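Universal stress protein (Pseudomonas aeruginosa UCBPP-PA14, PDB 7MQ5) is of unknown function but belongs to the universal stress protein family of the HUP clan, whose members are generally linked to stress survival. Local coordinates at residues H39-E44 / N70-D75; T126-P131 / E268-V273; G135-A140 / A238-I243. All coordinates share one frame; numbering follows the deposited sequence. Where two conformers were deposited one is given.

Interaction 1: H39-E44 / N70-D75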
loop_
_atom_site.group_PDB
_atom_site.type_symbol
_atom_site.label_atom_id
_atom_site.label_comp_id
_atom_site.label_asym_id
_atom_site.label_seq_id
_atom_site.Cartn_x
_atom_site.Cartn_y
_atom_site.Cartn_z
ATOM N N HIS A 39 -3.079 5.676 15.735
ATOM C CA HIS A 39 -4.252 5.105 16.437
ATOM C C HIS A 39 -4.123 3.586 16.398
ATOM O O HIS A 39 -4.175 2.992 15.306
ATOM C CB HIS A 39 -5.556 5.586 15.822
ATOM C CG HIS A 39 -6.741 5.090 16.578
ATOM N ND1 HIS A 39 -7.047 5.566 17.836
ATOM C CD2 HIS A 39 -7.683 4.171 16.270
ATOM C CE1 HIS A 39 -8.139 4.960 18.259
ATOM N NE2 HIS A 39 -8.546 4.101 17.319
ATOM N N LEU A 40 -3.932 2.981 17.564
ATOM C CA LEU A 40 -3.743 1.517 17.658
ATOM C C LEU A 40 -5.095 0.849 17.897
ATOM O O LEU A 40 -5.776 1.198 18.880
ATOM C CB LEU A 40 -2.780 1.185 18.800
ATOM C CG LEU A 40 -1.509 2.025 18.902
ATOM C CD1 LEU A 40 -0.606 1.501 20.006
ATOM C CD2 LEU A 40 -0.764 2.085 17.581
ATOM N N LEU A 41 -5.426 -0.126 17.066
ATOM C CA LEU A 41 -6.741 -0.793 17.150
ATOM C C LEU A 41 -6.559 -2.294 17.337
ATOM O O LEU A 41 -5.848 -2.922 16.533
ATOM C CB LEU A 41 -7.526 -0.523 15.863
ATOM C CG LEU A 41 -8.813 -1.331 15.682
ATOM C CD1 LEU A 41 -9.863 -0.916 16.706
ATOM C CD2 LEU A 41 -9.344 -1.205 14.258
ATOM N N VAL A 42 -7.232 -2.844 18.346
ATOM C CA VAL A 42 -7.361 -4.319 18.489
ATOM C C VAL A 42 -8.810 -4.665 18.131
ATOM O O VAL A 42 -9.718 -4.090 18.738
ATOM C CB VAL A 42 -6.984 -4.827 19.891
ATOM C CG1 VAL A 42 -7.301 -6.310 20.025
ATOM C CG2 VAL A 42 -5.526 -4.554 20.208
ATOM N N CYS A 43 -8.988 -5.581 17.187
ATOM C CA CYS A 43 -10.332 -6.004 16.734
ATOM C C CYS A 43 -10.694 -7.314 17.430
ATOM O O CYS A 43 -10.277 -8.382 16.957
ATOM C CB CYS A 43 -10.367 -6.180 15.225
ATOM S SG CYS A 43 -9.921 -4.679 14.326
ATOM N N GLU A 44 -11.429 -7.217 18.536
ATOM C CA GLU A 44 -11.812 -8.419 19.310
ATOM C C GLU A 44 -12.910 -8.036 20.291
ATOM O O GLU A 44 -12.897 -6.896 20.788
ATOM C CB GLU A 44 -10.616 -8.966 20.090
ATOM C CG GLU A 44 -10.937 -10.236 20.860
ATOM C CD GLU A 44 -9.790 -10.843 21.645
ATOM O OE1 GLU A 44 -8.627 -10.720 21.197
ATOM O OE2 GLU A 44 -10.068 -11.452 22.704
ATOM N N ASN A 70 -7.738 1.879 20.902
ATOM C CA ASN A 70 -9.123 1.427 21.087
ATOM C C ASN A 70 -9.220 -0.068 20.800
ATOM O O ASN A 70 -8.430 -0.602 20.025
ATOM C CB ASN A 70 -10.098 2.175 20.180
ATOM C CG ASN A 70 -11.543 1.974 20.581
ATOM O OD1 ASN A 70 -11.867 1.850 21.764
ATOM N ND2 ASN A 70 -12.425 1.969 19.602
ATOM N N GLN A 71 -10.188 -0.690 21.445
ATOM C CA GLN A 71 -10.572 -2.080 21.162
ATOM C C GLN A 71 -12.016 -2.016 20.672
ATOM O O GLN A 71 -12.828 -1.342 21.317
ATOM C CB GLN A 71 -10.434 -2.958 22.398
ATOM C CG GLN A 71 -10.857 -4.386 22.128
ATOM C CD GLN A 71 -10.646 -5.304 23.303
ATOM O OE1 GLN A 71 -9.982 -4.951 24.281
ATOM N NE2 GLN A 71 -11.201 -6.501 23.196
ATOM N N ALA A 72 -12.311 -2.675 19.561
ATOM C CA ALA A 72 -13.663 -2.627 18.978
ATOM C C ALA A 72 -13.968 -3.934 18.260
ATOM O O ALA A 72 -13.049 -4.720 17.961
ATOM C CB ALA A 72 -13.748 -1.470 18.013
ATOM N N TRP A 73 -15.248 -4.142 17.997
ATOM C CA TRP A 73 -15.677 -5.309 17.206
ATOM C C TRP A 73 -17.090 -5.085 16.711
ATOM O O TRP A 73 -17.996 -4.940 17.553
ATOM C CB TRP A 73 -15.634 -6.632 17.982
ATOM C CG TRP A 73 -16.081 -7.733 17.075
ATOM C CD1 TRP A 73 -17.348 -8.210 16.893
ATOM C CD2 TRP A 73 -15.271 -8.365 16.074
ATOM N NE1 TRP A 73 -17.364 -9.128 15.879
ATOM C CE2 TRP A 73 -16.103 -9.246 15.355
ATOM C CE3 TRP A 73 -13.909 -8.310 15.749
ATOM C CZ2 TRP A 73 -15.615 -10.057 14.329
ATOM C CZ3 TRP A 73 -13.432 -9.112 14.736
ATOM C CH2 TRP A 73 -14.275 -9.968 14.031
ATOM N N LYS A 74 -17.258 -5.031 15.395
ATOM C CA LYS A 74 -18.647 -5.080 14.884
ATOM C C LYS A 74 -18.662 -5.815 13.537
ATOM O O LYS A 74 -17.964 -5.404 12.596
ATOM C CB LYS A 74 -19.322 -3.705 14.856
ATOM C CG LYS A 74 -20.815 -3.757 14.544
ATOM C CD LYS A 74 -21.516 -2.417 14.546
ATOM C CE LYS A 74 -22.984 -2.529 14.193
ATOM N NZ LYS A 74 -23.185 -3.155 12.864
ATOM N N ASP A 75 -19.353 -6.952 13.536
ATOM C CA ASP A 75 -19.688 -7.771 12.341
ATOM C C ASP A 75 -18.489 -8.569 11.828
ATOM O O ASP A 75 -18.598 -9.807 11.746
ATOM C CB ASP A 75 -20.306 -6.889 11.253
ATOM C CG ASP A 75 -21.650 -6.302 11.654
ATOM O OD1 ASP A 75 -22.383 -6.982 12.392
ATOM O OD2 ASP A 75 -21.938 -5.155 11.255
#
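N70 to A72 lie beside L40 to E44 as parallel neighbours of the sheet, the two strands of a beta-alpha-beta crossover through helix 50-62. The backbone ladder alternates: N70 N gives to L40 O (2.9 Å), N70 O takes V42 N (3.0 Å), and V42 O takes A72 N (3.1 Å). The last rung, E44 N to A72 O, is weak, its N-H bent to 133°. Just there a side chain adds a bond. With CG anti to its backbone N (chi1 179°) and an extended chain beyond, Q71 carries its amide past V42 to E44, where NE2 donates almost straight to E44 O (3.0 Å). The acceptor lies in the Q71 amide plane, but the donor stands well above the E44 carbonyl plane. R47 O also receives from NE2, while Q71 OE1 accepts from H49 N. H39 and N70 run side by side, H39 NE2 3.8 Å from N70 CB; H39 NE2 and N70 ND2 both bond E84 OE2, and H39 ND1 bonds S68 OG. L41 CD1 touches A72 CB at 4.1 Å. The Q71 amide is thus held by backbone atoms, an extra grip that would reinforce the strand end where the ladder weakens.

Interaction 2: T126-P131 / E268-V273; sequences TKTARP and ESDVLV
D270 gathers the backbone N-H groups of K127 and T128 at the antiparallel junction of strands 123-126 and 270-274, where two otherwise parallel parts of the sheet join, an arrangement consistent with a tandem pair of universal stress protein domains. One carboxylate oxygen, D270 OD1, receives both bonds: K127 N at 2.8 Å, from 44° out of the carboxylate plane, and T128 N at 3.2 Å, nearly in line with the C-O bond. T126 packs alongside through CB and CG2, close to D270 OD2, which forms a salt bridge with R26 and accepts from W132 NE1. K127 lays its aliphatic chain over S269 O, with CB 3.3 Å from that oxygen, and CD reaches V271 CG2 at 4.1 Å; NZ ends on the carbonyls of A106, L264 and L267. S269 O is buried here without a polar partner. Farther along, T128 OG1, anti to its backbone N (chi1 -178°), accepts from R130 N in an ST turn and, lying somewhat out of the guanidinium plane, from R130 NE (3.1 Å). R130 NH2 bonds A238 O, and NH1 forms a salt bridge with D237. One water bridges K127 O and E268 O, donating 2.7 Å bonds to each. The D270 carboxylate thus meets two peptide N-H groups, the W132 indole N-H and R26, which would probably stabilise its ionised form in this buried setting.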
loop_
_atom_site.group_PDB
_atom_site.type_symbol
_atom_site.label_atom_id
_atom_site.label_comp_id
_atom_site.label_asym_id
_atom_site.label_seq_id
_atom_site.Cartn_x
_atom_site.Cartn_y
_atom_site.Cartn_z
ATOM N N THR A 126 1.597 -5.407 5.279
ATOM C CA THR A 126 2.981 -5.809 5.497
ATOM C C THR A 126 3.098 -7.317 5.266
ATOM O O THR A 126 2.294 -8.074 5.824
ATOM C CB THR A 126 3.531 -5.332 6.851
ATOM O OG1 THR A 126 3.048 -6.127 7.937
ATOM C CG2 THR A 126 3.216 -3.880 7.129
ATOM N N LYS A 127 4.068 -7.728 4.446
ATOM C CA LYS A 127 4.216 -9.163 4.101
ATOM C C LYS A 127 5.609 -9.700 4.425
ATOM O O LYS A 127 5.797 -10.921 4.296
ATOM C CB LYS A 127 3.908 -9.399 2.621
ATOM C CG LYS A 127 2.521 -8.948 2.174
ATOM C CD LYS A 127 2.164 -9.371 0.766
ATOM C CE LYS A 127 1.780 -10.829 0.685
ATOM N NZ LYS A 127 1.496 -11.252 -0.708
ATOM N N THR A 128 6.551 -8.839 4.790
ATOM C CA THR A 128 7.928 -9.295 5.094
ATOM C C THR A 128 8.347 -8.718 6.442
ATOM O O THR A 128 7.838 -7.657 6.819
ATOM C CB THR A 128 8.916 -8.897 3.988
ATOM O OG1 THR A 128 10.205 -9.417 4.327
ATOM C CG2 THR A 128 9.018 -7.399 3.775
ATOM N N ALA A 129 9.242 -9.412 7.137
ATOM C CA ALA A 129 9.783 -8.898 8.415
ATOM C C ALA A 129 11.056 -8.095 8.157
ATOM O O ALA A 129 11.580 -7.505 9.117
ATOM C CB ALA A 129 10.054 -10.032 9.360
ATOM N N ARG A 130 11.536 -8.072 6.915
ATOM C CA ARG A 130 12.770 -7.303 6.629
ATOM C C ARG A 130 12.552 -5.831 6.963
ATOM O O ARG A 130 11.496 -5.278 6.674
ATOM C CB ARG A 130 13.152 -7.439 5.158
ATOM C CG ARG A 130 13.632 -8.826 4.764
ATOM C CD ARG A 130 13.898 -8.826 3.275
ATOM N NE ARG A 130 12.654 -8.877 2.512
ATOM C CZ ARG A 130 12.440 -8.265 1.348
ATOM N NH1 ARG A 130 13.350 -7.454 0.841
ATOM N NH2 ARG A 130 11.284 -8.413 0.731
ATOM N N PRO A 131 13.549 -5.137 7.555
ATOM C CA PRO A 131 13.409 -3.706 7.804
ATOM C C PRO A 131 13.350 -2.923 6.482
ATOM O O PRO A 131 13.933 -3.329 5.500
ATOM C CB PRO A 131 14.679 -3.350 8.594
ATOM C CG PRO A 131 15.668 -4.426 8.208
ATOM C CD PRO A 131 14.834 -5.676 8.024
ATOM N N GLU A 268 6.247 -10.814 -2.221
ATOM C CA GLU A 268 6.824 -11.132 -0.893
ATOM C C GLU A 268 7.185 -9.825 -0.180
ATOM O O GLU A 268 7.473 -9.875 1.017
ATOM C CB GLU A 268 8.023 -12.063 -1.054
ATOM C CG GLU A 268 7.640 -13.410 -1.656
ATOM C CD GLU A 268 8.746 -14.444 -1.790
ATOM O OE1 GLU A 268 9.910 -14.056 -1.993
ATOM O OE2 GLU A 268 8.436 -15.645 -1.661
ATOM N N SER A 269 7.188 -8.707 -0.898
ATOM C CA SER A 269 7.412 -7.370 -0.312
ATOM C C SER A 269 6.145 -6.921 0.419
ATOM O O SER A 269 5.069 -7.459 0.160
ATOM C CB SER A 269 7.729 -6.352 -1.406
ATOM O OG SER A 269 6.589 -6.140 -2.249
ATOM N N ASP A 270 6.299 -5.948 1.305
ATOM C CA ASP A 270 5.105 -5.214 1.766
ATOM C C ASP A 270 4.453 -4.601 0.517
ATOM O O ASP A 270 5.156 -4.369 -0.498
ATOM C CB ASP A 270 5.461 -4.086 2.730
ATOM C CG ASP A 270 5.951 -4.512 4.099
ATOM O OD1 ASP A 270 6.068 -5.728 4.362
ATOM O OD2 ASP A 270 6.200 -3.599 4.907
ATOM N N VAL A 271 3.163 -4.316 0.587
ATOM C CA VAL A 271 2.461 -3.710 -0.569
ATOM C C VAL A 271 1.633 -2.524 -0.079
ATOM O O VAL A 271 0.803 -2.688 0.837
ATOM C CB VAL A 271 1.582 -4.727 -1.328
ATOM C CG1 VAL A 271 1.078 -4.144 -2.648
ATOM C CG2 VAL A 271 2.306 -6.041 -1.591
ATOM N N LEU A 272 1.869 -1.362 -0.678
ATOM C CA LEU A 272 1.030 -0.170 -0.441
ATOM C C LEU A 272 0.044 -0.089 -1.601
ATOM O O LEU A 272 0.490 0.032 -2.764
ATOM C CB LEU A 272 1.890 1.089 -0.354
ATOM C CG LEU A 272 1.103 2.375 -0.143
ATOM C CD1 LEU A 272 0.351 2.357 1.172
ATOM C CD2 LEU A 272 1.994 3.598 -0.232
ATOM N N VAL A 273 -1.237 -0.192 -1.291
ATOM C CA VAL A 273 -2.312 -0.227 -2.313
ATOM C C VAL A 273 -3.035 1.120 -2.346
ATOM O O VAL A 273 -3.641 1.517 -1.335
ATOM C CB VAL A 273 -3.281 -1.375 -2.000
ATOM C CG1 VAL A 273 -4.388 -1.435 -3.035
ATOM C CG2 VAL A 273 -2.546 -2.703 -1.903
HETATM O O HOH W 1 7.273 -12.217 2.422
HETATM O O HOH W 2 10.419 -11.184 1.506
#

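Interaction 3: G135-A140 / A238-I243; sequences GKILAA and AVVTVI
I137 to A139 pair with V240 to V242 as adjacent parallel strands in the Rossmann-like alpha/beta fold of the universal stress protein family. Three regular bonds join the backbones: V240 O accepts from L138 N (2.9 Å), L138 O from V242 N (2.8 Å) and V242 O from A140 N (3.0 Å). T241 CA adds a CA-H...O contact to L138 O. Apolar contacts divide between the two faces. On one, I137, A139 and V242 meet helix 148-167 and V240 meets W132; the I137 side chain lies alongside V240, chi2 of -55° places CD1 4.0 Å from V240 CB, and it touches V239 CG1 as well. On the face of L138 and T241, under helix 225-236, L138 CB meets A238 CB at 4.1 Å. Near the strand end, A140 packs against I229 and I175. A polar atom on the L138 face is T241 OG1, beside the backbone N (chi1 -57°) and 4.0 Å from L138 CB; it shares a hydrogen bond with S269 OG. Where the A238-I243 segment enters the ladder the register shifts by a residue: K136 O takes V239 N at 2.9 Å, whereas V240 N stands 3.7 Å from that same oxygen and is buried with no partner.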
loop_
_atom_site.group_PDB
_atom_site.type_symbol
_atom_site.label_atom_id
_atom_site.label_comp_id
_atom_site.label_asym_id
_atom_site.label_seq_id
_atom_site.Cartn_x
_atom_site.Cartn_y
_atom_site.Cartn_z
ATOM N N GLY A 135 16.592 -0.417 2.184
ATOM C CA GLY A 135 16.137 -1.376 1.159
ATOM C C GLY A 135 15.814 -0.734 -0.179
ATOM O O GLY A 135 16.268 0.393 -0.454
ATOM N N LYS A 136 15.048 -1.449 -0.994
ATOM C CA LYS A 136 14.618 -0.962 -2.327
ATOM C C LYS A 136 13.093 -0.852 -2.353
ATOM O O LYS A 136 12.397 -1.800 -1.942
ATOM C CB LYS A 136 15.149 -1.879 -3.428
ATOM C CG LYS A 136 16.670 -1.919 -3.485
ATOM C CD LYS A 136 17.218 -2.660 -4.673
ATOM C CE LYS A 136 18.733 -2.720 -4.665
ATOM N NZ LYS A 136 19.261 -3.572 -5.755
ATOM N N ILE A 137 12.611 0.291 -2.818
ATOM C CA ILE A 137 11.164 0.600 -2.943
ATOM C C ILE A 137 10.821 0.538 -4.431
ATOM O O ILE A 137 11.499 1.211 -5.218
ATOM C CB ILE A 137 10.860 1.996 -2.365
ATOM C CG1 ILE A 137 11.536 2.227 -1.007
ATOM C CG2 ILE A 137 9.352 2.246 -2.332
ATOM C CD1 ILE A 137 11.218 1.193 0.049
ATOM N N LEU A 138 9.793 -0.227 -4.777
ATOM C CA LEU A 138 9.399 -0.401 -6.188
ATOM C C LEU A 138 8.031 0.231 -6.433
ATOM O O LEU A 138 7.091 -0.100 -5.725
ATOM C CB LEU A 138 9.361 -1.892 -6.524
ATOM C CG LEU A 138 8.964 -2.226 -7.958
ATOM C CD1 LEU A 138 9.952 -1.642 -8.966
ATOM C CD2 LEU A 138 8.850 -3.730 -8.102
ATOM N N ALA A 139 7.948 1.121 -7.413
ATOM C CA ALA A 139 6.667 1.723 -7.845
ATOM C C ALA A 139 6.234 1.046 -9.146
ATOM O O ALA A 139 7.064 0.948 -10.060
ATOM C CB ALA A 139 6.832 3.210 -8.037
ATOM N N ALA A 140 4.973 0.626 -9.250
ATOM C CA ALA A 140 4.450 -0.014 -10.475
ATOM C C ALA A 140 3.541 0.968 -11.218
ATOM O O ALA A 140 2.547 1.422 -10.645
ATOM C CB ALA A 140 3.710 -1.285 -10.133
ATOM N N ALA A 238 12.851 -6.203 -3.530
ATOM C CA ALA A 238 12.148 -5.004 -3.021
ATOM C C ALA A 238 11.525 -5.310 -1.656
ATOM O O ALA A 238 10.960 -6.414 -1.474
ATOM C CB ALA A 238 11.087 -4.568 -4.000
ATOM N N VAL A 239 11.556 -4.329 -0.764
ATOM C CA VAL A 239 10.957 -4.488 0.590
ATOM C C VAL A 239 9.549 -3.873 0.610
ATOM O O VAL A 239 8.729 -4.312 1.435
ATOM C CB VAL A 239 11.903 -3.918 1.658
ATOM C CG1 VAL A 239 12.056 -2.409 1.584
ATOM C CG2 VAL A 239 11.501 -4.380 3.043
ATOM N N VAL A 240 9.277 -2.918 -0.282
ATOM C CA VAL A 240 7.923 -2.326 -0.446
ATOM C C VAL A 240 7.653 -2.195 -1.940
ATOM O O VAL A 240 8.553 -1.739 -2.654
ATOM C CB VAL A 240 7.781 -0.928 0.199
ATOM C CG1 VAL A 240 6.398 -0.340 -0.056
ATOM C CG2 VAL A 240 8.115 -0.935 1.673
ATOM N N THR A 241 6.445 -2.567 -2.364
ATOM C CA THR A 241 5.968 -2.302 -3.738
ATOM C C THR A 241 4.724 -1.423 -3.592
ATOM O O THR A 241 3.840 -1.755 -2.801
ATOM C CB THR A 241 5.683 -3.590 -4.524
ATOM O OG1 THR A 241 6.867 -4.391 -4.553
ATOM C CG2 THR A 241 5.263 -3.307 -5.946
ATOM N N VAL A 242 4.663 -0.347 -4.356
ATOM C CA VAL A 242 3.507 0.580 -4.368
ATOM C C VAL A 242 2.760 0.341 -5.673
ATOM O O VAL A 242 3.377 0.430 -6.757
ATOM C CB VAL A 242 3.947 2.043 -4.233
ATOM C CG1 VAL A 242 2.720 2.941 -4.180
ATOM C CG2 VAL A 242 4.852 2.248 -3.023
ATOM N N ILE A 243 1.472 0.028 -5.562
ATOM C CA ILE A 243 0.627 -0.252 -6.748
ATOM C C ILE A 243 -0.671 0.545 -6.654
ATOM O O ILE A 243 -1.050 1.015 -5.555
ATOM C CB ILE A 243 0.315 -1.756 -6.886
ATOM C CG1 ILE A 243 -0.648 -2.245 -5.800
ATOM C CG2 ILE A 243 1.590 -2.587 -6.936
ATOM C CD1 ILE A 243 -1.110 -3.667 -5.993
#

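All three contacts belong to one continuous sheet. Interaction 1 lies near one end of it, on outermost strand 67-72, its centre about 29 Å from that of interaction 3, across the middle of the chain; interaction 2 comes between, with nearest atoms about 13 Å from interaction 1. Interactions 2 and 3 touch, their centres about 9 Å apart, because strands 270-274 and 240-244 are neighbours: D270 O meets T241 N at 2.9 Å, a probable hydrogen bond, and S269 OG meets T241 OG1 at the same distance. Along the chain, interaction 1 closes first, and interaction 3 is nested within the loop that interaction 2 closes.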